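Local atomic coordinates of oxidoreductase protein (Agrobacterium radiobacter, PDB entry 5UI9), a protein that binds NAD+ and a small dihydroxy acid and probably catalyses NAD-dependent oxidation or reduction, as a member of the GFO/IDH/MocA oxidoreductase family. Residues G180-L184 with T322-V326. Sequence-based numbering, arbitrary orientation.
With 8A1 ((2S)-2,3-dihydroxy-2-methylpropanoic acid), chain D.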
loop_
_atom_site.group_PDB
_atom_site.type_symbol
_atom_site.label_atom_id
_atom_site.label_comp_id
_atom_site.label_asym_id
_atom_site.label_seq_id
_atom_site.Cartn_x
_atom_site.Cartn_y
_atom_site.Cartn_z
ATOM N N GLY A 180 7.045 -6.346 11.915
ATOM C CA GLY A 180 5.641 -5.950 11.762
ATOM C C GLY A 180 5.007 -5.504 13.065
ATOM O O GLY A 180 4.162 -4.608 13.079
ATOM N N ILE A 181 5.418 -6.136 14.160
ATOM C CA ILE A 181 5.017 -5.734 15.499
ATOM C C ILE A 181 5.248 -4.229 15.738
ATOM O O ILE A 181 4.393 -3.565 16.318
ATOM C CB ILE A 181 5.720 -6.623 16.558
ATOM C CG1 ILE A 181 5.026 -6.534 17.917
ATOM C CG2 ILE A 181 7.206 -6.301 16.681
ATOM C CD1 ILE A 181 5.337 -7.729 18.797
ATOM N N HIS A 182 6.372 -3.697 15.254
ATOM C CA HIS A 182 6.646 -2.264 15.307
ATOM C C HIS A 182 5.725 -1.476 14.387
ATOM O O HIS A 182 5.152 -0.465 14.794
ATOM C CB HIS A 182 8.080 -1.930 14.871
ATOM C CG HIS A 182 9.153 -2.498 15.746
ATOM N ND1 HIS A 182 9.262 -2.199 17.090
ATOM C CD2 HIS A 182 10.206 -3.294 15.450
ATOM C CE1 HIS A 182 10.323 -2.811 17.585
ATOM N NE2 HIS A 182 10.908 -3.489 16.614
ATOM N N THR A 183 5.628 -1.913 13.130
ATOM C CA THR A 183 4.878 -1.169 12.116
ATOM C C THR A 183 3.382 -1.109 12.454
ATOM O O THR A 183 2.728 -0.087 12.238
ATOM C CB THR A 183 5.054 -1.793 10.715
ATOM O OG1 THR A 183 6.380 -2.315 10.572
ATOM C CG2 THR A 183 4.810 -0.757 9.637
ATOM N N LEU A 184 2.860 -2.221 12.963
ATOM C CA LEU A 184 1.486 -2.297 13.470
ATOM C C LEU A 184 1.262 -1.397 14.687
ATOM O O LEU A 184 0.188 -0.802 14.836
ATOM C CB LEU A 184 1.128 -3.746 13.827
ATOM C CG LEU A 184 1.003 -4.700 12.635
ATOM C CD1 LEU A 184 1.041 -6.148 13.102
ATOM C CD2 LEU A 184 -0.267 -4.413 11.842
ATOM N N THR A 322 -1.597 -3.963 20.338
ATOM C CA THR A 322 -0.637 -4.169 19.259
ATOM C C THR A 322 -0.404 -5.663 19.041
ATOM O O THR A 322 -0.471 -6.146 17.903
ATOM C CB THR A 322 0.701 -3.460 19.559
ATOM O OG1 THR A 322 0.507 -2.044 19.476
ATOM C CG2 THR A 322 1.792 -3.874 18.580
ATOM N N PHE A 323 -0.125 -6.387 20.123
ATOM C CA PHE A 323 0.201 -7.811 20.019
ATOM C C PHE A 323 -0.920 -8.637 19.399
ATOM O O PHE A 323 -0.648 -9.543 18.619
ATOM C CB PHE A 323 0.611 -8.426 21.367
ATOM C CG PHE A 323 1.315 -9.740 21.210
ATOM C CD1 PHE A 323 0.590 -10.923 21.075
ATOM C CD2 PHE A 323 2.698 -9.793 21.123
ATOM C CE1 PHE A 323 1.232 -12.133 20.879
ATOM C CE2 PHE A 323 3.349 -11.005 20.940
ATOM C CZ PHE A 323 2.614 -12.177 20.819
ATOM N N ALA A 324 -2.163 -8.323 19.756
ATOM C CA ALA A 324 -3.348 -8.918 19.121
ATOM C C ALA A 324 -3.305 -8.853 17.595
ATOM O O ALA A 324 -3.703 -9.810 16.926
ATOM C CB ALA A 324 -4.613 -8.245 19.626
ATOM N N LEU A 325 -2.820 -7.729 17.064
ATOM C CA LEU A 325 -2.721 -7.524 15.617
ATOM C C LEU A 325 -1.696 -8.459 14.996
ATOM O O LEU A 325 -1.902 -8.932 13.879
ATOM C CB LEU A 325 -2.381 -6.068 15.264
ATOM C CG LEU A 325 -3.237 -4.944 15.855
ATOM C CD1 LEU A 325 -2.742 -3.583 15.386
ATOM C CD2 LEU A 325 -4.717 -5.099 15.538
ATOM N N VAL A 326 -0.606 -8.727 15.716
ATOM C CA VAL A 326 0.408 -9.690 15.266
ATOM C C VAL A 326 -0.185 -11.100 15.170
ATOM O O VAL A 326 -0.053 -11.763 14.140
ATOM C CB VAL A 326 1.659 -9.692 16.181
ATOM C CG1 VAL A 326 2.587 -10.869 15.872
ATOM C CG2 VAL A 326 2.415 -8.380 16.039
HETATM O OXT 8A1 D . 14.471 -3.263 15.640
HETATM C C 8A1 D . 14.047 -4.442 15.712
HETATM O O 8A1 D . 13.206 -4.800 16.566
HETATM C CA 8A1 D . 14.554 -5.467 14.730
HETATM C CB 8A1 D . 13.544 -5.503 13.584
HETATM O O1 8A1 D . 14.011 -6.301 12.491
HETATM O O2 8A1 D . 14.635 -6.753 15.366
HETATM C C3 8A1 D . 15.957 -5.092 14.253
#
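I181 and L184 of helix 175-191 pack against T322, L325 and V326 of helix 316-335, the segment axes approaching to 9.1 Å at 127° between their N-to-C directions. This buried helix-helix packing in a GFO/IDH/MocA-type oxidoreductase joins the helix that carries the ligand-binding H182 to the last helix of the chain. One methyl group, V326 CG2, fits between I181 and L184, lying 3.7 Å from I181 CG1 and 3.9 Å from L184 CD1. A chi1 of -163° sets I181 CG1 opposite its own backbone nitrogen, and CD1 beyond it reaches F323 CD2 at 4.1 Å, obliquely to the ring. L184 also sets CD1 against L325 CB, while T322 turns CG2 to the carbonyl oxygen I181 O, at 3.5 Å. No hydrogen bond links the two segments; T322 OG1 is hydrogen-bonded to D185 OD1 and R188 NH1, further along helix 175-191. H182 leaves its helix on the side away from helix 316-335, and its ring lies in the pocket shared by NAD and the dihydroxy acid, stacked with F127 and with ND1 bonded to E125 OE2. In the ring plane, H182 NE2 donates a nearly straight hydrogen bond (167°) to carboxylate atom O of the bound dihydroxy acid, 2.6 Å away.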